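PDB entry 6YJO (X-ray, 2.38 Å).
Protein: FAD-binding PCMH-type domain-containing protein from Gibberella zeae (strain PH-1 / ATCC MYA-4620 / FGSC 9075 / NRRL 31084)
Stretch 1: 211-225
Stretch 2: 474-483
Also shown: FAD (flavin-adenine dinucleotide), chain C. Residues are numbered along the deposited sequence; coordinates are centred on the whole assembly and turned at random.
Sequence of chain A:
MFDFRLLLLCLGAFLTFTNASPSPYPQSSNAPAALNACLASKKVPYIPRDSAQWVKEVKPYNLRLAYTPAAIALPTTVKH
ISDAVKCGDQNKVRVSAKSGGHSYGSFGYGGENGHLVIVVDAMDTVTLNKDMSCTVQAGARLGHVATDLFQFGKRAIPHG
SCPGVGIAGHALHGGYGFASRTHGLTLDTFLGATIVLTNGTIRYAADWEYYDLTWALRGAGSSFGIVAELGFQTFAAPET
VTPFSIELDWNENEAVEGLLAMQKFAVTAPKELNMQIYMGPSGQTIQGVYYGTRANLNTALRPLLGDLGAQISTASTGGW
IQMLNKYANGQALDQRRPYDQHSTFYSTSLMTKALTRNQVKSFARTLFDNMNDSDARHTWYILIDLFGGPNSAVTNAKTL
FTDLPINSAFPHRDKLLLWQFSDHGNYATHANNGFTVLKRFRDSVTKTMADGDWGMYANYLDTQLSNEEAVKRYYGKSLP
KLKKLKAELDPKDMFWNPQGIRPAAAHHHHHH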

# COMPACT_ATOMS: atom_id res chain seq x y z
N TYR A 211 14.40 18.22 4.51
CA TYR A 211 12.96 18.42 4.56
C TYR A 211 12.27 17.91 3.30
O TYR A 211 11.24 17.23 3.37
CB TYR A 211 12.65 19.90 4.77
CG TYR A 211 11.23 20.18 5.24
CD1 TYR A 211 10.87 20.00 6.57
CD2 TYR A 211 10.26 20.64 4.36
CE1 TYR A 211 9.58 20.25 7.01
CE2 TYR A 211 8.97 20.90 4.79
CZ TYR A 211 8.64 20.71 6.11
OH TYR A 211 7.35 20.96 6.55
N ASP A 212 12.82 18.23 2.13
CA ASP A 212 12.16 17.88 0.87
C ASP A 212 12.30 16.40 0.56
O ASP A 212 11.34 15.77 0.09
CB ASP A 212 12.73 18.71 -0.28
CG ASP A 212 12.31 20.17 -0.21
OD1 ASP A 212 11.29 20.48 0.44
OD2 ASP A 212 13.01 21.00 -0.83
N LEU A 213 13.49 15.83 0.77
CA LEU A 213 13.68 14.40 0.56
C LEU A 213 12.73 13.60 1.44
O LEU A 213 12.05 12.68 0.97
CB LEU A 213 15.13 14.03 0.84
CG LEU A 213 15.50 12.55 0.80
CD1 LEU A 213 14.96 11.89 -0.47
CD2 LEU A 213 17.01 12.39 0.88
N THR A 214 12.66 13.94 2.73
CA THR A 214 11.75 13.25 3.64
C THR A 214 10.30 13.46 3.21
O THR A 214 9.47 12.56 3.34
CB THR A 214 11.95 13.77 5.07
OG1 THR A 214 13.33 13.64 5.43
CG2 THR A 214 11.10 13.00 6.07
N TRP A 215 9.99 14.64 2.68
CA TRP A 215 8.66 14.91 2.16
C TRP A 215 8.32 13.95 1.02
O TRP A 215 7.19 13.45 0.94
CB TRP A 215 8.59 16.37 1.70
CG TRP A 215 7.36 16.75 0.94
CD1 TRP A 215 6.19 17.23 1.45
CD2 TRP A 215 7.20 16.72 -0.48
NE1 TRP A 215 5.30 17.49 0.43
CE2 TRP A 215 5.89 17.18 -0.76
CE3 TRP A 215 8.02 16.34 -1.54
CZ2 TRP A 215 5.40 17.28 -2.06
CZ3 TRP A 215 7.53 16.43 -2.83
CH2 TRP A 215 6.23 16.90 -3.08
N ALA A 216 9.28 13.68 0.14
CA ALA A 216 9.04 12.75 -0.96
C ALA A 216 8.96 11.32 -0.46
O ALA A 216 8.19 10.51 -0.99
CB ALA A 216 10.15 12.89 -2.01
N LEU A 217 9.75 10.97 0.56
CA LEU A 217 9.70 9.61 1.09
C LEU A 217 8.34 9.29 1.69
O LEU A 217 7.92 8.13 1.68
CB LEU A 217 10.81 9.41 2.14
CG LEU A 217 12.24 9.52 1.61
CD1 LEU A 217 13.25 9.12 2.68
CD2 LEU A 217 12.42 8.66 0.37
N ARG A 218 7.65 10.29 2.23
CA ARG A 218 6.29 10.11 2.74
C ARG A 218 5.30 10.16 1.58
O ARG A 218 4.47 11.06 1.47
CB ARG A 218 5.95 11.15 3.79
CG ARG A 218 6.73 11.07 5.09
CD ARG A 218 6.10 11.96 6.16
NE ARG A 218 6.90 12.01 7.38
CZ ARG A 218 7.85 12.91 7.63
NH1 ARG A 218 8.14 13.86 6.75
NH2 ARG A 218 8.51 12.87 8.78
N GLY A 219 5.39 9.17 0.69
CA GLY A 219 4.40 9.06 -0.36
C GLY A 219 4.89 8.51 -1.69
O GLY A 219 4.14 7.84 -2.40
N ALA A 220 6.15 8.79 -2.04
CA ALA A 220 6.65 8.44 -3.36
C ALA A 220 8.14 8.12 -3.29
O ALA A 220 8.90 8.42 -4.21
CB ALA A 220 6.40 9.58 -4.36
N GLY A 221 8.57 7.50 -2.19
CA GLY A 221 9.99 7.29 -1.96
C GLY A 221 10.61 6.20 -2.81
O GLY A 221 11.84 6.10 -2.84
N SER A 222 9.80 5.39 -3.49
CA SER A 222 10.35 4.35 -4.36
C SER A 222 11.20 4.92 -5.49
O SER A 222 12.01 4.19 -6.07
CB SER A 222 9.21 3.51 -4.96
OG SER A 222 8.24 4.34 -5.59
N SER A 223 11.04 6.20 -5.80
CA SER A 223 11.68 6.82 -6.95
C SER A 223 12.95 7.59 -6.61
O SER A 223 13.56 8.17 -7.51
CB SER A 223 10.69 7.77 -7.63
OG SER A 223 10.13 7.19 -8.79
N PHE A 224 13.38 7.60 -5.34
CA PHE A 224 14.43 8.51 -4.91
C PHE A 224 15.63 7.84 -4.24
O PHE A 224 16.63 8.52 -4.01
CB PHE A 224 13.86 9.55 -3.94
CG PHE A 224 12.87 10.47 -4.57
CD1 PHE A 224 11.53 10.11 -4.66
CD2 PHE A 224 13.27 11.68 -5.11
CE1 PHE A 224 10.62 10.95 -5.26
CE2 PHE A 224 12.36 12.53 -5.71
CZ PHE A 224 11.03 12.16 -5.78
N GLY A 225 15.56 6.55 -3.92
CA GLY A 225 16.70 5.90 -3.32
C GLY A 225 16.32 4.55 -2.77
O GLY A 225 15.16 4.13 -2.81
N TYR A 474 -1.74 9.29 -8.62
CA TYR A 474 -1.18 8.89 -7.33
C TYR A 474 -0.70 10.11 -6.55
O TYR A 474 -0.88 10.17 -5.32
CB TYR A 474 -0.01 7.93 -7.51
CG TYR A 474 -0.27 6.69 -8.35
CD1 TYR A 474 -1.55 6.25 -8.63
CD2 TYR A 474 0.80 5.96 -8.85
CE1 TYR A 474 -1.76 5.11 -9.40
CE2 TYR A 474 0.61 4.83 -9.61
CZ TYR A 474 -0.67 4.41 -9.88
OH TYR A 474 -0.87 3.28 -10.65
N TYR A 475 -0.09 11.07 -7.23
CA TYR A 475 0.66 12.13 -6.58
C TYR A 475 0.09 13.52 -6.78
O TYR A 475 0.54 14.46 -6.12
CB TYR A 475 2.12 12.09 -7.06
CG TYR A 475 2.72 10.71 -6.94
CD1 TYR A 475 2.66 10.02 -5.74
CD2 TYR A 475 3.29 10.07 -8.03
CE1 TYR A 475 3.18 8.74 -5.61
CE2 TYR A 475 3.81 8.80 -7.91
CZ TYR A 475 3.76 8.14 -6.70
OH TYR A 475 4.28 6.87 -6.59
N GLY A 476 -0.89 13.69 -7.67
CA GLY A 476 -1.65 14.93 -7.71
C GLY A 476 -0.77 16.15 -7.89
O GLY A 476 0.12 16.18 -8.75
N LYS A 477 -1.01 17.17 -7.07
CA LYS A 477 -0.32 18.45 -7.18
C LYS A 477 1.07 18.42 -6.56
O LYS A 477 1.73 19.47 -6.51
CB LYS A 477 -1.16 19.56 -6.55
CG LYS A 477 -1.33 19.45 -5.04
CD LYS A 477 -2.08 20.66 -4.48
CE LYS A 477 -2.33 20.53 -2.99
NZ LYS A 477 -2.72 21.82 -2.37
N SER A 478 1.52 17.27 -6.08
CA SER A 478 2.91 17.11 -5.64
C SER A 478 3.85 16.81 -6.80
O SER A 478 5.07 16.91 -6.62
CB SER A 478 3.01 15.99 -4.61
OG SER A 478 2.42 16.37 -3.38
N LEU A 479 3.32 16.46 -7.96
CA LEU A 479 4.16 16.04 -9.09
C LEU A 479 5.27 17.03 -9.40
O LEU A 479 6.43 16.60 -9.49
CB LEU A 479 3.29 15.83 -10.34
CG LEU A 479 3.40 14.50 -11.10
CD1 LEU A 479 2.92 14.66 -12.55
CD2 LEU A 479 4.82 13.94 -11.06
N PRO A 480 5.01 18.33 -9.59
CA PRO A 480 6.10 19.23 -10.00
C PRO A 480 7.26 19.25 -9.02
O PRO A 480 8.42 19.13 -9.42
CB PRO A 480 5.41 20.59 -10.11
CG PRO A 480 3.93 20.30 -10.16
CD PRO A 480 3.75 19.05 -9.36
N LYS A 481 6.96 19.39 -7.73
CA LYS A 481 8.01 19.35 -6.71
C LYS A 481 8.72 18.00 -6.71
O LYS A 481 9.94 17.94 -6.55
CB LYS A 481 7.41 19.66 -5.34
CG LYS A 481 8.40 20.17 -4.30
CD LYS A 481 7.96 19.75 -2.90
CE LYS A 481 8.39 20.73 -1.82
NZ LYS A 481 8.00 20.24 -0.46
N LEU A 482 7.96 16.92 -6.88
CA LEU A 482 8.57 15.59 -6.99
C LEU A 482 9.51 15.52 -8.19
O LEU A 482 10.63 15.02 -8.09
CB LEU A 482 7.48 14.52 -7.10
CG LEU A 482 6.70 14.17 -5.83
CD1 LEU A 482 5.40 13.44 -6.17
CD2 LEU A 482 7.55 13.32 -4.89
N LYS A 483 9.05 16.00 -9.35
CA LYS A 483 9.91 15.99 -10.54
C LYS A 483 11.12 16.89 -10.35
O LYS A 483 12.22 16.58 -10.83
CB LYS A 483 9.10 16.43 -11.76
CG LYS A 483 8.06 15.42 -12.20
CD LYS A 483 7.09 16.04 -13.20
CE LYS A 483 7.19 15.38 -14.57
NZ LYS A 483 8.56 15.47 -15.15
PA FAD C . 7.72 -4.48 -3.29
O1A FAD C . 7.38 -5.01 -4.64
O2A FAD C . 8.97 -5.11 -2.66
O5B FAD C . 7.86 -2.91 -3.33
C5B FAD C . 6.85 -2.09 -3.95
C4B FAD C . 7.46 -0.76 -4.32
O4B FAD C . 8.31 -0.31 -3.24
C3B FAD C . 8.34 -0.80 -5.57
O3B FAD C . 8.26 0.43 -6.28
C2B FAD C . 9.73 -1.02 -4.97
O2B FAD C . 10.76 -0.56 -5.83
C1B FAD C . 9.64 -0.16 -3.71
N9A FAD C . 10.57 -0.56 -2.65
C8A FAD C . 10.60 -1.74 -1.96
N7A FAD C . 11.56 -1.81 -1.07
C5A FAD C . 12.21 -0.59 -1.18
C6A FAD C . 13.31 -0.04 -0.51
N6A FAD C . 14.00 -0.67 0.45
N1A FAD C . 13.70 1.20 -0.87
C2A FAD C . 13.02 1.84 -1.83
N3A FAD C . 11.97 1.42 -2.53
C4A FAD C . 11.60 0.19 -2.16
N1 FAD C . -1.99 -1.82 0.85
C2 FAD C . -2.74 -1.10 1.73
O2 FAD C . -2.68 0.13 1.78
N3 FAD C . -3.59 -1.77 2.61
C4 FAD C . -3.78 -3.13 2.68
O4 FAD C . -4.56 -3.61 3.50
C4X FAD C . -2.97 -3.88 1.74
N5 FAD C . -3.08 -5.18 1.74
C5X FAD C . -2.31 -5.90 0.84
C6 FAD C . -2.42 -7.28 0.80
C7 FAD C . -1.65 -8.05 -0.07
C7M FAD C . -1.80 -9.55 -0.06
C8 FAD C . -0.79 -7.41 -0.97
C8M FAD C . 0.06 -8.20 -1.93
C9 FAD C . -0.68 -6.02 -0.95
C9A FAD C . -1.44 -5.27 -0.06
N10 FAD C . -1.35 -3.86 -0.02
C10 FAD C . -2.11 -3.14 0.86
C1' FAD C . -0.48 -3.14 -0.96
C2' FAD C . 0.90 -2.81 -0.40
O2' FAD C . 0.81 -1.70 0.49
C3' FAD C . 1.82 -2.45 -1.56
O3' FAD C . 1.80 -3.52 -2.50
C4' FAD C . 3.27 -2.19 -1.17
O4' FAD C . 3.78 -1.06 -1.88
C5' FAD C . 4.14 -3.39 -1.44
O5' FAD C . 5.38 -3.25 -0.74
P FAD C . 6.43 -4.42 -0.73
O1P FAD C . 7.78 -3.89 -0.23
O2P FAD C . 5.86 -5.58 0.00
O3P FAD C . 6.51 -4.74 -2.29

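The apolar centre of the contact gathers around one methyl group, CD2 of Leu-482. The CA-to-CB bond of Leu-482 points sideways to the first stretch, yet with chi1 in m and chi2 in t the side chain brings this methyl close to it. Four side chains of stretch 1 surround it at van der Waals range: Trp-215 CZ3 lies 3.7 Å from Leu-482 CD2, Phe-224 CZ 3.8 Å from the same atom, and Ala-216 CB and Ala-220 CB each 3.9 Å from it. The CA-to-CB bonds of both alanines point toward stretch 2, and their methyls make these contacts directly; Ala-216 CA and Leu-482 CA come within 6.7 Å of each other. Phe-224 also meets the backbone here, its CZ lying 3.7 Å from Leu-482 O, with that oxygen at the ring edge, near the ring plane.

Ala-220 extends the apolar patch to Tyr-475. Its CB sits 3.6 Å from Tyr-475 CE1 and 4.0 Å from the centroid of the Tyr-475 ring, 29° off the normal, which places the methyl over the face in a CH-pi contact. The same ring meets Gly-219 differently: Gly-219 O is 3.5 Å from Tyr-475 CE1 and lies near the ring plane, at the edge. Gly-219 itself has phi/psi of 147/-32, where a CB would be jammed against the carbonyl oxygen of the preceding residue, so the backbone alone calls for glycine.

Outward from this apolar centre, Trp-215 joins the apolar and polar parts of the contact. With chi1 in t and chi2 at 90°, its indole lies against the extended chain of Lys-481, whose four chi angles are all t. The lysine follows the ring system along its length: Lys-481 CD is 3.4 Å from the centroid of the six-membered ring of Trp-215, 15° off the normal, and Lys-481 NZ is 3.6 Å from the centroid of its five-membered ring, 11° off. The first is a CH-pi contact and the second a cation-pi interaction, both over the face. Trp-215 CZ2, on the six-membered ring, lies 3.4 Å from Ser-478 OG; that hydroxyl is hydrogen-bonded elsewhere in the structure.

At the polar edge, Lys-481 NZ forms a salt bridge with Asp-212 OD1 at 3.4 Å. The ammonium donates the accompanying hydrogen bond, which is weak, as the long separation suggests. Lys-481 thus combines an aliphatic stem packed on an aromatic face with a charged end that engages both the indole and a carboxylate.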